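Local atomic coordinates of HNH endonuclease (Geobacillus virus E2, PDB entry 5H0M), a protein that nicks DNA as an HNH endonuclease of a deep-sea thermophilic bacteriophage, and binds a zinc ion, probably structural, through four cysteines. Residues A70-L75 and L110-Q115; R59-T64 and V89-I94; Q77-L80 and I85-A88. All coordinates share one frame; numbering follows the deposited sequence.

Interaction 1: residues A70-L75 and L110-Q115. With ZN (zinc ion), chain B.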
loop_
_atom_site.group_PDB
_atom_site.type_symbol
_atom_site.label_atom_id
_atom_site.label_comp_id
_atom_site.label_asym_id
_atom_site.label_seq_id
_atom_site.Cartn_x
_atom_site.Cartn_y
_atom_site.Cartn_z
ATOM N N ALA A 70 7.552 -2.948 -11.399
ATOM C CA ALA A 70 7.919 -3.380 -12.741
ATOM C C ALA A 70 6.706 -3.447 -13.660
ATOM O O ALA A 70 6.755 -2.942 -14.798
ATOM C CB ALA A 70 8.621 -4.730 -12.695
ATOM N N LYS A 71 5.621 -4.041 -13.171
ATOM C CA LYS A 71 4.337 -4.128 -13.910
ATOM C C LYS A 71 3.840 -2.747 -14.290
ATOM O O LYS A 71 3.323 -2.543 -15.385
ATOM C CB LYS A 71 3.277 -4.869 -13.073
ATOM C CG LYS A 71 1.847 -4.760 -13.589
ATOM C CD LYS A 71 0.857 -5.345 -12.607
ATOM C CE LYS A 71 0.526 -4.388 -11.478
ATOM N NZ LYS A 71 -0.401 -3.290 -11.885
ATOM N N ASP A 72 4.010 -1.804 -13.373
ATOM C CA ASP A 72 3.576 -0.423 -13.546
ATOM C C ASP A 72 4.584 0.442 -14.319
ATOM O O ASP A 72 4.377 1.648 -14.493
ATOM C CB ASP A 72 3.290 0.193 -12.168
ATOM C CG ASP A 72 2.022 -0.339 -11.543
ATOM O OD1 ASP A 72 1.208 -0.966 -12.273
ATOM O OD2 ASP A 72 1.834 -0.124 -10.329
ATOM N N ASN A 73 5.699 -0.150 -14.741
ATOM C CA ASN A 73 6.769 0.585 -15.414
ATOM C C ASN A 73 7.231 1.803 -14.620
ATOM O O ASN A 73 7.593 2.825 -15.178
ATOM C CB ASN A 73 6.315 1.009 -16.819
ATOM C CG ASN A 73 6.076 -0.174 -17.733
ATOM O OD1 ASN A 73 6.877 -1.110 -17.776
ATOM N ND2 ASN A 73 4.973 -0.138 -18.474
ATOM N N TYR A 74 7.214 1.672 -13.298
ATOM C CA TYR A 74 7.671 2.701 -12.377
ATOM C C TYR A 74 6.903 4.010 -12.528
ATOM O O TYR A 74 7.402 5.063 -12.158
ATOM C CB TYR A 74 9.201 2.891 -12.472
ATOM C CG TYR A 74 9.954 1.807 -11.736
ATOM C CD1 TYR A 74 10.113 0.565 -12.303
ATOM C CD2 TYR A 74 10.469 2.027 -10.463
ATOM C CE1 TYR A 74 10.781 -0.460 -11.640
ATOM C CE2 TYR A 74 11.150 1.026 -9.789
ATOM C CZ TYR A 74 11.297 -0.220 -10.382
ATOM O OH TYR A 74 11.966 -1.219 -9.697
ATOM N N LEU A 75 5.691 3.943 -13.060
ATOM C CA LEU A 75 4.835 5.121 -13.187
ATOM C C LEU A 75 3.719 5.154 -12.158
ATOM O O LEU A 75 3.100 4.134 -11.869
ATOM C CB LEU A 75 4.187 5.176 -14.567
ATOM C CG LEU A 75 5.158 5.339 -15.731
ATOM C CD1 LEU A 75 4.368 5.358 -17.020
ATOM C CD2 LEU A 75 5.983 6.613 -15.584
ATOM N N LEU A 110 -2.511 -3.476 -4.990
ATOM C CA LEU A 110 -1.275 -2.684 -4.861
ATOM C C LEU A 110 -1.096 -1.746 -6.049
ATOM O O LEU A 110 -1.299 -2.154 -7.193
ATOM C CB LEU A 110 -0.070 -3.631 -4.755
ATOM C CG LEU A 110 0.007 -4.409 -3.450
ATOM C CD1 LEU A 110 0.980 -5.562 -3.584
ATOM C CD2 LEU A 110 0.347 -3.521 -2.273
ATOM N N GLN A 111 -0.723 -0.495 -5.778
ATOM C CA GLN A 111 -0.462 0.464 -6.842
ATOM C C GLN A 111 0.813 1.245 -6.591
ATOM O O GLN A 111 1.090 1.659 -5.472
ATOM C CB GLN A 111 -1.614 1.451 -7.007
ATOM C CG GLN A 111 -2.958 0.826 -7.269
ATOM C CD GLN A 111 -4.015 1.887 -7.500
ATOM O OE1 GLN A 111 -4.493 2.517 -6.549
ATOM N NE2 GLN A 111 -4.371 2.095 -8.754
ATOM N N SER A 112 1.555 1.482 -7.662
ATOM C CA SER A 112 2.702 2.376 -7.612
ATOM C C SER A 112 2.197 3.812 -7.666
ATOM O O SER A 112 1.361 4.133 -8.515
ATOM C CB SER A 112 3.606 2.126 -8.819
ATOM O OG SER A 112 3.976 0.750 -8.908
ATOM N N LEU A 113 2.690 4.654 -6.750
ATOM C CA LEU A 113 2.208 6.038 -6.583
ATOM C C LEU A 113 3.360 7.011 -6.425
ATOM O O LEU A 113 4.412 6.666 -5.891
ATOM C CB LEU A 113 1.316 6.177 -5.344
ATOM C CG LEU A 113 0.029 5.334 -5.300
ATOM C CD1 LEU A 113 -0.683 5.579 -3.986
ATOM C CD2 LEU A 113 -0.876 5.647 -6.478
ATOM N N CYS A 114 3.135 8.239 -6.896
ATOM C CA CYS A 114 4.006 9.357 -6.569
ATOM C C CYS A 114 3.658 9.859 -5.170
ATOM O O CYS A 114 2.672 9.445 -4.565
ATOM C CB CYS A 114 3.869 10.478 -7.607
ATOM S SG CYS A 114 2.343 11.419 -7.526
ATOM N N GLN A 115 4.480 10.742 -4.626
ATOM C CA GLN A 115 4.236 11.233 -3.278
ATOM C C GLN A 115 2.920 11.996 -3.170
ATOM O O GLN A 115 2.182 11.847 -2.201
ATOM C CB GLN A 115 5.387 12.124 -2.819
ATOM C CG GLN A 115 5.081 12.855 -1.531
ATOM C CD GLN A 115 6.241 13.668 -1.050
ATOM O OE1 GLN A 115 7.384 13.415 -1.434
ATOM N NE2 GLN A 115 5.964 14.637 -0.187
HETATM ZN ZN ZN B . 0.701 10.587 -8.989
HETATM O O HOH W 1 -0.698 -1.229 -9.876
HETATM O O HOH W 2 -2.373 -3.973 -9.801
#
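The carboxylate of Asp72 meets the backbone and side chain of Ser112 at one oxygen, OD2, while OD1 is turned to Lys71. The contact lies where helix 59-71 ends in a Schellman motif, Asn73 having positive phi, and a type I' turn from Asp72 to Leu75 leads on toward the zinc site. Across from it runs strand 110-113 of the two-stranded antiparallel sheet, which fits the beta-beta-alpha arrangement of HNH nucleases. On the outer side of OD2, away from OD1, the hydroxyl of Ser112 donates to the anti lone pair, OG to OD2 2.7 Å. The amide of Ser112 reaches the same oxygen nearly along the C-O bond, N to OD2 3.1 Å, with an N-H...O angle of 152°. On the syn side of the group, 28° out of its plane, NZ of Lys71 forms a salt bridge to OD1 of Asp72 at 2.9 Å. A chi1 of -73° sets Asp72 CG beside its backbone N and so turns the carboxylate to the strand; Ser112 OG likewise stands beside its own backbone N. The N-H and O-H of Ser112 converging on buried OD2, with a lysine at OD1, probably favour the charged form of Asp72. Water 1 accepts from Lys71 NZ and lies within hydrogen-bonding distance of both Asp72 OD2 and Leu110 O, extending the polar contact along the strand. Ser112 also packs on Val68 and Leu69 of helix 59-71. Beyond the strand, Cys114 stands at the N-cap of helix 115-129 and shares the zinc ion with Cys76, Cys79 and Cys117; its SG lies 2.4 Å from the zinc ion.

Interaction 2: residues R59-T64 and V89-I94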
loop_
_atom_site.group_PDB
_atom_site.type_symbol
_atom_site.label_atom_id
_atom_site.label_comp_id
_atom_site.label_asym_id
_atom_site.label_seq_id
_atom_site.Cartn_x
_atom_site.Cartn_y
_atom_site.Cartn_z
ATOM N N ARG A 59 10.689 -10.791 3.072
ATOM C CA ARG A 59 11.133 -11.167 1.734
ATOM C C ARG A 59 9.974 -11.100 0.725
ATOM O O ARG A 59 10.167 -10.684 -0.406
ATOM C CB ARG A 59 11.765 -12.584 1.741
ATOM C CG ARG A 59 10.826 -13.721 2.160
ATOM C CD ARG A 59 11.496 -15.093 2.247
ATOM N NE ARG A 59 10.510 -16.125 2.585
ATOM C CZ ARG A 59 10.790 -17.351 3.032
ATOM N NH1 ARG A 59 12.044 -17.747 3.217
ATOM N NH2 ARG A 59 9.797 -18.192 3.308
ATOM N N GLU A 60 8.780 -11.489 1.158
ATOM C CA GLU A 60 7.623 -11.540 0.266
ATOM C C GLU A 60 7.233 -10.123 -0.153
ATOM O O GLU A 60 6.979 -9.873 -1.324
ATOM C CB GLU A 60 6.450 -12.249 0.937
ATOM C CG GLU A 60 6.687 -13.737 1.203
ATOM C CD GLU A 60 7.338 -14.049 2.548
ATOM O OE1 GLU A 60 7.679 -13.138 3.324
ATOM O OE2 GLU A 60 7.510 -15.253 2.832
ATOM N N TRP A 61 7.214 -9.188 0.797
ATOM C CA TRP A 61 6.936 -7.796 0.445
ATOM C C TRP A 61 8.019 -7.248 -0.462
ATOM O O TRP A 61 7.718 -6.573 -1.446
ATOM C CB TRP A 61 6.780 -6.918 1.682
ATOM C CG TRP A 61 6.640 -5.457 1.345
ATOM C CD1 TRP A 61 7.489 -4.469 1.690
ATOM C CD2 TRP A 61 5.607 -4.837 0.556
ATOM N NE1 TRP A 61 7.071 -3.265 1.178
ATOM C CE2 TRP A 61 5.902 -3.463 0.499
ATOM C CE3 TRP A 61 4.465 -5.305 -0.090
ATOM C CZ2 TRP A 61 5.105 -2.563 -0.181
ATOM C CZ3 TRP A 61 3.672 -4.410 -0.760
ATOM C CH2 TRP A 61 3.996 -3.052 -0.797
ATOM N N GLU A 62 9.287 -7.508 -0.140
ATOM C CA GLU A 62 10.361 -6.903 -0.933
ATOM C C GLU A 62 10.217 -7.303 -2.407
ATOM O O GLU A 62 10.336 -6.467 -3.315
ATOM C CB GLU A 62 11.727 -7.329 -0.389
ATOM C CG GLU A 62 12.892 -6.566 -1.015
ATOM C CD GLU A 62 14.244 -6.787 -0.340
ATOM O OE1 GLU A 62 14.329 -7.328 0.786
ATOM O OE2 GLU A 62 15.247 -6.416 -0.969
ATOM N N ARG A 63 9.923 -8.579 -2.639
ATOM C CA ARG A 63 9.773 -9.112 -3.974
ATOM C C ARG A 63 8.505 -8.587 -4.657
ATOM O O ARG A 63 8.517 -8.229 -5.822
ATOM C CB ARG A 63 9.727 -10.629 -3.864
ATOM C CG ARG A 63 9.605 -11.430 -5.133
ATOM C CD ARG A 63 9.009 -12.780 -4.762
ATOM N NE ARG A 63 9.577 -13.330 -3.518
ATOM C CZ ARG A 63 8.917 -14.103 -2.649
ATOM N NH1 ARG A 63 7.650 -14.419 -2.867
ATOM N NH2 ARG A 63 9.523 -14.559 -1.549
ATOM N N THR A 64 7.398 -8.543 -3.929
ATOM C CA THR A 64 6.127 -8.157 -4.509
ATOM C C THR A 64 6.124 -6.670 -4.861
ATOM O O THR A 64 5.625 -6.280 -5.902
ATOM C CB THR A 64 4.983 -8.507 -3.566
ATOM O OG1 THR A 64 4.943 -9.934 -3.374
ATOM C CG2 THR A 64 3.638 -8.035 -4.134
ATOM N N VAL A 89 7.203 6.540 -6.452
ATOM C CA VAL A 89 8.172 6.478 -5.355
ATOM C C VAL A 89 7.793 5.500 -4.249
ATOM O O VAL A 89 8.604 5.231 -3.361
ATOM C CB VAL A 89 8.417 7.859 -4.723
ATOM C CG1 VAL A 89 9.024 8.803 -5.757
ATOM C CG2 VAL A 89 7.162 8.446 -4.109
ATOM N N ILE A 90 6.580 4.951 -4.313
ATOM C CA ILE A 90 6.091 4.077 -3.250
ATOM C C ILE A 90 5.060 3.131 -3.844
ATOM O O ILE A 90 4.419 3.469 -4.828
ATOM C CB ILE A 90 5.524 4.921 -2.087
ATOM C CG1 ILE A 90 5.356 4.080 -0.823
ATOM C CG2 ILE A 90 4.254 5.623 -2.491
ATOM C CD1 ILE A 90 5.192 4.921 0.422
ATOM N N VAL A 91 4.940 1.941 -3.266
ATOM C CA VAL A 91 3.855 1.025 -3.600
ATOM C C VAL A 91 2.917 0.996 -2.403
ATOM O O VAL A 91 3.364 0.705 -1.283
ATOM C CB VAL A 91 4.365 -0.389 -3.903
ATOM C CG1 VAL A 91 3.227 -1.356 -4.151
ATOM C CG2 VAL A 91 5.267 -0.365 -5.123
ATOM N N ASP A 92 1.640 1.290 -2.647
ATOM C CA ASP A 92 0.629 1.381 -1.575
ATOM C C ASP A 92 -0.465 0.329 -1.745
ATOM O O ASP A 92 -0.875 0.003 -2.865
ATOM C CB ASP A 92 -0.012 2.773 -1.549
ATOM C CG ASP A 92 -0.762 3.077 -0.238
ATOM O OD1 ASP A 92 -0.457 2.470 0.824
ATOM O OD2 ASP A 92 -1.651 3.949 -0.263
ATOM N N HIS A 93 -0.937 -0.167 -0.605
ATOM C CA HIS A 93 -2.116 -1.028 -0.536
ATOM C C HIS A 93 -3.373 -0.225 -0.774
ATOM O O HIS A 93 -3.578 0.810 -0.128
ATOM C CB HIS A 93 -2.188 -1.701 0.828
ATOM C CG HIS A 93 -1.113 -2.719 1.046
ATOM N ND1 HIS A 93 0.159 -2.378 1.430
ATOM C CD2 HIS A 93 -1.117 -4.064 0.898
ATOM C CE1 HIS A 93 0.896 -3.472 1.524
ATOM N NE2 HIS A 93 0.149 -4.507 1.191
ATOM N N ILE A 94 -4.229 -0.706 -1.663
ATOM C CA ILE A 94 -5.489 0.010 -1.948
ATOM C C ILE A 94 -6.404 -0.083 -0.731
ATOM O O ILE A 94 -6.759 0.934 -0.127
ATOM C CB ILE A 94 -6.177 -0.512 -3.208
ATOM C CG1 ILE A 94 -5.295 -0.330 -4.438
ATOM C CG2 ILE A 94 -7.538 0.164 -3.352
ATOM C CD1 ILE A 94 -5.874 -0.907 -5.708
#
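Trp61 of helix 59-71 brings the six-membered end of its indole against Val91 and His93 of strand 90-93. The apolar part is the touch of Trp61 CH2 on Val91 CG1, 3.8 Å apart. A chi1 of 176° sets Val91 CG1 opposite the backbone N and directs this methyl to the indole. Arg65, Val68 and Leu69, further along the same helix, also pack on Val91.

The aromatic part pairs the six-membered ring of Trp61 with the imidazole of His93. Their planes are nearly parallel, at 23°, but offset so strongly that little of one ring lies over the other, with centroids 5.2 Å from one another. The nearest atoms are Trp61 CZ3 and His93 CE1, at 3.7 Å. Phe55 meets the indole at about 45°, and Tyr56 makes an edge-to-face pair with it. His93 NE2 is hydrogen-bonded to the carbonyl oxygen of Arg104, which helps fix the rotation of the imidazole beside the indole.

Polar atoms contribute little between the segments themselves: Val91 O lies in the indole plane at its edge, 3.8 Å from Trp61 CH2. Within the helix, Thr64 OG1 and Thr64 N approach Glu60 O from opposite faces of its carbonyl plane, the hydroxyl at 2.9 Å from Glu60 O. On the strand, Asp92 OD2 forms a salt bridge with Lys121.

A classic beta bulge, in which Val89 and Ile90 both face Leu113, opens this strand. Through Trp61, helix 59-71 packs on a sheet whose strands 90-93 and 110-113, followed by helix 115-129, fit the beta-beta-alpha-metal (His-Me finger) motif of HNH nucleases.

Interaction 3: residues Q77-L80 and I85-A88. With ZN (zinc ion), chain B.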
loop_
_atom_site.group_PDB
_atom_site.type_symbol
_atom_site.label_atom_id
_atom_site.label_comp_id
_atom_site.label_asym_id
_atom_site.label_seq_id
_atom_site.Cartn_x
_atom_site.Cartn_y
_atom_site.Cartn_z
ATOM N N GLN A 77 0.258 5.252 -10.940
ATOM C CA GLN A 77 -0.966 4.781 -11.604
ATOM C C GLN A 77 -2.128 5.741 -11.477
ATOM O O GLN A 77 -3.008 5.747 -12.327
ATOM C CB GLN A 77 -1.330 3.377 -11.086
ATOM C CG GLN A 77 -0.258 2.342 -11.390
ATOM C CD GLN A 77 0.002 2.197 -12.875
ATOM O OE1 GLN A 77 1.067 2.564 -13.391
ATOM N NE2 GLN A 77 -0.982 1.689 -13.581
ATOM N N HIS A 78 -2.147 6.562 -10.438
ATOM C CA HIS A 78 -3.196 7.573 -10.326
ATOM C C HIS A 78 -2.948 8.703 -11.299
ATOM O O HIS A 78 -3.865 9.119 -11.993
ATOM C CB HIS A 78 -3.294 8.078 -8.902
ATOM C CG HIS A 78 -3.856 7.066 -7.967
ATOM N ND1 HIS A 78 -4.333 7.394 -6.727
ATOM C CD2 HIS A 78 -4.058 5.733 -8.109
ATOM C CE1 HIS A 78 -4.778 6.305 -6.127
ATOM N NE2 HIS A 78 -4.616 5.283 -6.946
ATOM N N CYS A 79 -1.709 9.164 -11.385
ATOM C CA CYS A 79 -1.353 10.161 -12.387
ATOM C C CYS A 79 -1.648 9.645 -13.789
ATOM O O CYS A 79 -2.205 10.372 -14.611
ATOM C CB CYS A 79 0.127 10.530 -12.273
ATOM S SG CYS A 79 0.559 11.714 -10.978
ATOM N N LEU A 80 -1.324 8.386 -14.056
ATOM C CA LEU A 80 -1.556 7.838 -15.395
ATOM C C LEU A 80 -3.045 7.883 -15.761
ATOM O O LEU A 80 -3.414 8.238 -16.893
ATOM C CB LEU A 80 -1.019 6.398 -15.487
ATOM C CG LEU A 80 -0.909 5.792 -16.885
ATOM C CD1 LEU A 80 0.067 6.568 -17.750
ATOM C CD2 LEU A 80 -0.479 4.335 -16.768
ATOM N N ILE A 85 2.213 11.841 -16.500
ATOM C CA ILE A 85 3.375 10.972 -16.366
ATOM C C ILE A 85 4.226 11.418 -15.188
ATOM O O ILE A 85 4.832 12.492 -15.214
ATOM C CB ILE A 85 4.229 10.958 -17.647
ATOM C CG1 ILE A 85 3.414 10.442 -18.833
ATOM C CG2 ILE A 85 5.482 10.131 -17.443
ATOM C CD1 ILE A 85 2.858 9.039 -18.698
ATOM N N THR A 86 4.275 10.574 -14.152
ATOM C CA THR A 86 5.017 10.864 -12.938
ATOM C C THR A 86 5.685 9.603 -12.436
ATOM O O THR A 86 5.041 8.552 -12.347
ATOM C CB THR A 86 4.099 11.392 -11.823
ATOM O OG1 THR A 86 3.275 12.449 -12.338
ATOM C CG2 THR A 86 4.937 11.919 -10.669
ATOM N N ARG A 87 6.959 9.699 -12.098
ATOM C CA ARG A 87 7.680 8.573 -11.521
ATOM C C ARG A 87 7.061 8.169 -10.178
ATOM O O ARG A 87 6.819 9.010 -9.322
ATOM C CB ARG A 87 9.131 8.959 -11.291
ATOM C CG ARG A 87 9.975 7.865 -10.677
ATOM C CD ARG A 87 10.741 7.133 -11.741
ATOM N NE ARG A 87 11.595 6.090 -11.183
ATOM C CZ ARG A 87 12.229 5.186 -11.919
ATOM N NH1 ARG A 87 12.100 5.197 -13.241
ATOM N NH2 ARG A 87 12.986 4.264 -11.337
ATOM N N ALA A 88 6.821 6.876 -9.996
ATOM C CA ALA A 88 6.374 6.355 -8.707
ATOM C C ALA A 88 7.518 6.288 -7.717
ATOM O O ALA A 88 8.642 5.964 -8.091
ATOM C CB ALA A 88 5.771 4.985 -8.876
HETATM ZN ZN ZN B . 0.701 10.587 -8.989
#
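Cys79 SG and Thr86 OG1 each stand beside their own backbone N, with chi1 of -80° and -49°, and these torsions bring the sulfur of helix 77-81 and the threonine hydroxyl of the following loop together. Cys79 SG and Thr86 OG1 make a close polar approach, 3.1 Å apart. The hydroxyl also comes near the methylene, Thr86 OG1 lying 3.7 Å from Cys79 CB. Cys79 points toward the loop and is buried there, while its sulfur binds the zinc ion, SG to zinc 2.3 Å. Cys76, Cys114 and Cys117 complete the four-cysteine site. Cys76, just before helix 77-81, and Cys79 within it form a CxxC pair, and a backbone hydrogen bond ties Thr86 to Cys76.

Further out, where the segments are exposed, the contact is apolar. The side chains of Leu80 and Ile85 run alongside each other in the same direction and meet at their terminal methyls, with Leu80 CD1 3.8 Å from Ile85 CD1. The loop thus doubles back on helix 77-81 after only four intervening residues. Thr86 also packs on Cys114, so its side chain bridges two of the zinc ligands. The threonine hydroxyl therefore sits in the second shell of the zinc ion, against a metal-bound sulfur whose charge its dipole could modestly influence.

Interactions 1 and 3 lie about 7 Å apart between centres and both touch the zinc ion, interaction 1 through Cys114 and interaction 3 through Cys79. Interaction 2 is deeper, its centre about 10 Å from that of interaction 1 and 16 Å from that of interaction 3. Helix 59-71 serves interactions 1 and 2, one at its end and the other at its start, while strands 90-93 and 110-113 pair in one antiparallel sheet. Along the chain, interaction 3 is nested inside the loops closed by the other two, whose segments alternate. Helix 59-71, sheet and zinc site are thereby joined, and the strands with helix 115-129 fit the beta-beta-alpha-metal motif expected of an HNH nuclease.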